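Local coordinates for inositol 2-dehydrogenase/D-chiro-inositol 3-dehydrogenase (Lactobacillus casei, PDB 4MIO) that oxidises myo-inositol and D-chiro-inositol to their keto-inositols using NAD+ as the hydride acceptor, as a dehydrogenase of the Gfo/Idh/MocA family, at the interface of chains A and B and the interface of chains A and C. Coordinates in Å, arbitrary orientation; residue numbers count along the deposited sequence, not the author numbering. Chains: chain A/B/C, Inositol 2-dehydrogenase/D-chiro-inositol 3-dehydrogenase.

Contact 1: the interface of chains A and B. Residues chain A 234, 237, 239, 253; chain B 261, 266.
B:Arg261 reaches from strand 259-262 onto chain A and meets A:Glu237, at the start of strand 237-244, in a contact of the deposited assembly, probably a subunit interface, between the C-terminal alpha/beta domains of this Gfo/Idh/MocA-family dehydrogenase. It is a worked example of a bidentate salt bridge whose acceptor is positioned by a neighbour on its own side. The guanidinium presents its NE edge: NE donates to A:Glu237 OE1 at 3.0 Å, and NH2 donates to A:Glu237 OE2 at 2.9 Å. Both bonds are nearly straight and each enters a syn lone pair, with carboxylate and guanidinium planes only 14° apart, so the paired bonds oppose rotation of either group about its terminal torsion. The carboxylate arrives on an extended chain, CG lying opposite the backbone N (chi1 -168°), and crosses the arginine side chain at about a right angle.

Further polar contacts converge on OE1. The phenol OH of A:Tyr234 donates to A:Glu237 OE1 at 2.7 Å, from above the carboxylate plane, leaving the syn lone pair to the arginine. Water 1 lies 2.8 Å from A:Glu237 OE1 and also pairs with the side-chain amide oxygen OE1 of B:Gln266, adding a water-mediated link between the chains.

Around this polar core, packing is supplied by the arginine's aliphatic stem. B:Arg261 CB sits over one face of the A:Tyr234 ring, 3.7 Å from the ring centroid, and the stem runs alongside the tyrosine toward its hydroxyl, while the guanidinium stands perpendicular to the ring.

The two guanidinium faces have different neighbours. B:Gln266 OE1 lies 3.3 Å above one, toward the rim, where its partial negative charge would probably favour the cation. On the opposite face A:Lys239, approaching from the opposite direction, brings NZ to 3.7 Å from B:Arg261 NE; the nearby carboxylate of A:Glu237 probably offsets this meeting of positive groups.

Contact 2: the interface of chains A and C. Residues chain A 149-150, 243-245, 248; chain C 156, 211, 227, 229.
Carboxylate oxygen OE2 of A:Glu248 and imidazole nitrogen ND1 of C:His229 share water 3, which lies 2.6 Å from A:Glu248 OE2 and 2.8 Å from C:His229 ND1. The opposite ring nitrogen is bridged in the same manner: water 2 joins C:His229 NE2, at 2.8 Å, to the backbone carbonyl oxygen of A:Glu245. An imidazole at a subunit boundary can thus have both nitrogens served through solvent, and the two waters probably help fix its rotation. Its protonation is not visible, although A:Glu248 OE2, 5.2 Å from C:His229 ND1, might favour a positive charge.

For C:His229, on strand 223-229, the chi1 of -168° swings the imidazole away from its own backbone N, carrying the ring across to strand 237-244 of chain A. Its CE1 edge points at A:Gly244 O, 3.2 Å away and in the ring plane, a close carbon-oxygen approach between the water-bound nitrogens. The histidine and A:Ile243 slide past each other in opposite directions, the gamma-methyl CG2 of the isoleucine lying 3.5 Å from C:His229 ND1. At about a right angle to the histidine, A:Leu149 sets its CD1 methyl near NE2.

The apolar packing continues beyond the ring. Delta-methyl meets delta-methyl, tip to tip, where A:Ile243 CD1 lies 3.7 Å from C:Leu227 CD2. A:Leu149 also passes aslant the pyrrolidine of C:Pro211, its CD1 3.8 Å from the proline CD; this proline follows a cis peptide bond. A:Val150 adds a looser contact, its CG2 facing the proline CG as the two side chains run past each other. The methyl CD1 of C:Ile156 comes up to A:Glu248 OE2, covering part of the water-binding carboxylate.

Repeated by two-fold symmetry, this mix of methyl packing and water bridges joins the strand faces of the C-terminal alpha/beta domains and probably helps hold chains A and C together in the deposited four-copy assembly.

Contact 1: the interface of chains A and B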
loop_
_atom_site.group_PDB
_atom_site.type_symbol
_atom_site.label_atom_id
_atom_site.label_comp_id
_atom_site.label_asym_id
_atom_site.label_seq_id
_atom_site.Cartn_x
_atom_site.Cartn_y
_atom_site.Cartn_z
ATOM N N TYR A 234 2.504 11.255 -16.920
ATOM C CA TYR A 234 1.676 10.218 -16.328
ATOM C C TYR A 234 0.504 10.710 -15.474
ATOM O O TYR A 234 -0.454 10.045 -15.347
ATOM C CB TYR A 234 2.514 9.231 -15.514
ATOM C CG TYR A 234 2.915 9.680 -14.141
ATOM C CD1 TYR A 234 2.075 9.506 -13.074
ATOM C CD2 TYR A 234 4.119 10.271 -13.924
ATOM C CE1 TYR A 234 2.412 9.919 -11.834
ATOM C CE2 TYR A 234 4.490 10.682 -12.662
ATOM C CZ TYR A 234 3.641 10.509 -11.623
ATOM O OH TYR A 234 3.978 10.940 -10.356
ATOM N N GLU A 237 0.740 14.924 -9.441
ATOM C CA GLU A 237 0.991 14.357 -8.144
ATOM C C GLU A 237 1.867 15.243 -7.266
ATOM O O GLU A 237 2.811 15.795 -7.707
ATOM C CB GLU A 237 1.593 12.949 -8.292
ATOM C CG GLU A 237 1.633 12.121 -7.005
ATOM C CD GLU A 237 2.091 10.690 -7.215
ATOM O OE1 GLU A 237 2.316 10.293 -8.341
ATOM O OE2 GLU A 237 2.218 9.981 -6.231
ATOM N N LYS A 239 3.994 14.966 -3.761
ATOM C CA LYS A 239 4.590 14.013 -2.833
ATOM C C LYS A 239 5.374 14.793 -1.782
ATOM O O LYS A 239 5.904 15.810 -2.074
ATOM C CB LYS A 239 5.549 13.046 -3.550
ATOM C CG LYS A 239 4.978 12.333 -4.721
ATOM C CD LYS A 239 6.008 11.403 -5.282
ATOM C CE LYS A 239 5.583 10.706 -6.561
ATOM N NZ LYS A 239 6.556 9.656 -6.917
ATOM N N ASN A 253 -1.076 7.417 -0.405
ATOM C CA ASN A 253 -1.644 7.232 -1.742
ATOM C C ASN A 253 -2.790 8.181 -1.936
ATOM O O ASN A 253 -3.595 8.338 -1.055
ATOM C CB ASN A 253 -2.091 5.786 -1.956
ATOM C CG ASN A 253 -0.925 4.826 -2.087
ATOM O OD1 ASN A 253 0.186 5.226 -2.435
ATOM N ND2 ASN A 253 -1.171 3.552 -1.806
ATOM N N ARG B 261 4.351 4.214 -12.550
ATOM C CA ARG B 261 3.491 5.351 -12.765
ATOM C C ARG B 261 3.559 5.711 -14.246
ATOM O O ARG B 261 4.568 6.087 -14.720
ATOM C CB ARG B 261 3.949 6.542 -11.906
ATOM C CG ARG B 261 3.490 6.496 -10.452
ATOM C CD ARG B 261 4.345 7.390 -9.595
ATOM N NE ARG B 261 3.786 7.694 -8.305
ATOM C CZ ARG B 261 3.888 6.904 -7.245
ATOM N NH1 ARG B 261 4.518 5.749 -7.353
ATOM N NH2 ARG B 261 3.363 7.280 -6.082
ATOM N N GLN B 266 -1.269 4.042 -11.651
ATOM C CA GLN B 266 -0.207 3.473 -10.894
ATOM C C GLN B 266 -0.475 1.979 -10.864
ATOM O O GLN B 266 -1.546 1.586 -10.593
ATOM C CB GLN B 266 -0.162 4.064 -9.485
ATOM C CG GLN B 266 0.921 3.518 -8.599
ATOM C CD GLN B 266 0.971 4.156 -7.201
ATOM O OE1 GLN B 266 0.855 5.331 -7.059
ATOM N NE2 GLN B 266 1.200 3.351 -6.224
HETATM O O HOH W 1 0.599 8.052 -8.499
#

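Contact 2: the interface of chains A and C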
loop_
_atom_site.group_PDB
_atom_site.type_symbol
_atom_site.label_atom_id
_atom_site.label_comp_id
_atom_site.label_asym_id
_atom_site.label_seq_id
_atom_site.Cartn_x
_atom_site.Cartn_y
_atom_site.Cartn_z
ATOM N N LEU A 149 15.055 16.711 9.602
ATOM C CA LEU A 149 16.418 16.840 9.136
ATOM C C LEU A 149 16.462 17.148 7.659
ATOM O O LEU A 149 17.217 17.973 7.236
ATOM C CB LEU A 149 17.199 15.548 9.438
ATOM C CG LEU A 149 17.193 15.090 10.892
ATOM C CD1 LEU A 149 17.755 13.733 11.041
ATOM C CD2 LEU A 149 17.953 16.081 11.736
ATOM N N VAL A 150 15.653 16.432 6.908
ATOM C CA VAL A 150 15.549 16.548 5.477
ATOM C C VAL A 150 14.056 16.451 5.068
ATOM O O VAL A 150 13.315 15.749 5.674
ATOM C CB VAL A 150 16.353 15.443 4.768
ATOM C CG1 VAL A 150 16.144 15.476 3.252
ATOM C CG2 VAL A 150 17.805 15.537 5.126
ATOM N N ILE A 243 12.001 13.567 6.754
ATOM C CA ILE A 243 12.948 12.688 7.415
ATOM C C ILE A 243 13.306 13.255 8.777
ATOM O O ILE A 243 13.911 14.281 8.862
ATOM C CB ILE A 243 14.265 12.573 6.601
ATOM C CG1 ILE A 243 13.978 12.255 5.142
ATOM C CG2 ILE A 243 15.240 11.618 7.239
ATOM C CD1 ILE A 243 13.398 10.992 4.932
ATOM N N GLY A 244 12.926 12.538 9.812
ATOM C CA GLY A 244 13.193 12.953 11.157
ATOM C C GLY A 244 14.323 12.185 11.804
ATOM O O GLY A 244 14.789 11.248 11.276
ATOM N N GLU A 245 14.711 12.629 12.985
ATOM C CA GLU A 245 15.751 11.969 13.744
ATOM C C GLU A 245 15.429 10.522 14.088
ATOM O O GLU A 245 16.293 9.716 14.096
ATOM C CB GLU A 245 16.076 12.755 15.024
ATOM C CG GLU A 245 16.683 14.101 14.743
ATOM C CD GLU A 245 16.776 14.988 15.972
ATOM O OE1 GLU A 245 15.830 14.998 16.743
ATOM O OE2 GLU A 245 17.774 15.701 16.073
ATOM N N GLU A 248 10.176 8.715 9.989
ATOM C CA GLU A 248 9.787 9.456 8.800
ATOM C C GLU A 248 8.270 9.595 8.696
ATOM O O GLU A 248 7.571 8.778 9.205
ATOM C CB GLU A 248 10.302 8.785 7.517
ATOM C CG GLU A 248 11.773 8.514 7.474
ATOM C CD GLU A 248 12.228 7.909 6.141
ATOM O OE1 GLU A 248 11.375 7.599 5.333
ATOM O OE2 GLU A 248 13.442 7.791 5.957
ATOM N N ILE C 156 18.847 3.732 4.472
ATOM C CA ILE C 156 18.418 3.972 5.830
ATOM C C ILE C 156 18.863 2.846 6.760
ATOM O O ILE C 156 18.634 1.714 6.489
ATOM C CB ILE C 156 16.896 4.097 5.904
ATOM C CG1 ILE C 156 16.391 5.135 4.925
ATOM C CG2 ILE C 156 16.419 4.389 7.322
ATOM C CD1 ILE C 156 16.880 6.472 5.103
ATOM N N PRO C 211 22.263 13.017 8.965
ATOM C CA PRO C 211 22.365 12.360 7.665
ATOM C C PRO C 211 23.362 13.031 6.738
ATOM O O PRO C 211 23.913 14.022 7.056
ATOM C CB PRO C 211 20.940 12.448 7.115
ATOM C CG PRO C 211 20.321 13.538 7.814
ATOM C CD PRO C 211 21.000 13.721 9.113
ATOM N N LEU C 227 19.868 9.865 -0.127
ATOM C CA LEU C 227 19.855 10.178 1.295
ATOM C C LEU C 227 20.516 9.038 2.050
ATOM O O LEU C 227 20.113 7.913 1.948
ATOM C CB LEU C 227 18.412 10.338 1.790
ATOM C CG LEU C 227 18.223 10.267 3.302
ATOM C CD1 LEU C 227 18.827 11.460 4.010
ATOM C CD2 LEU C 227 16.765 10.172 3.596
ATOM N N HIS C 229 21.233 7.879 5.830
ATOM C CA HIS C 229 20.793 8.165 7.173
ATOM C C HIS C 229 20.995 6.928 8.037
ATOM O O HIS C 229 20.233 6.021 7.988
ATOM C CB HIS C 229 19.334 8.583 7.149
ATOM C CG HIS C 229 18.850 9.172 8.429
ATOM N ND1 HIS C 229 17.523 9.418 8.678
ATOM C CD2 HIS C 229 19.504 9.551 9.536
ATOM C CE1 HIS C 229 17.391 9.943 9.874
ATOM N NE2 HIS C 229 18.578 10.030 10.418
HETATM O O HOH W 2 18.824 10.379 13.203
HETATM O O HOH W 3 15.141 8.145 7.858
#

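About 22 Å separates the C-alpha centres of contact 1 and contact 2, yet both draw on strand 237-244 of chain A. Its beginning serves chain B in contact 1 and its end serves chain C in contact 2, so opposite ends of one strand tie a subunit to two neighbours. Strand 148-156 also takes part in contact 2, from both chains. Each interface is two-fold symmetric, and together they join chain A to two partners within the deposited assembly of four copies. The structure alone does not show whether the two interfaces are coupled.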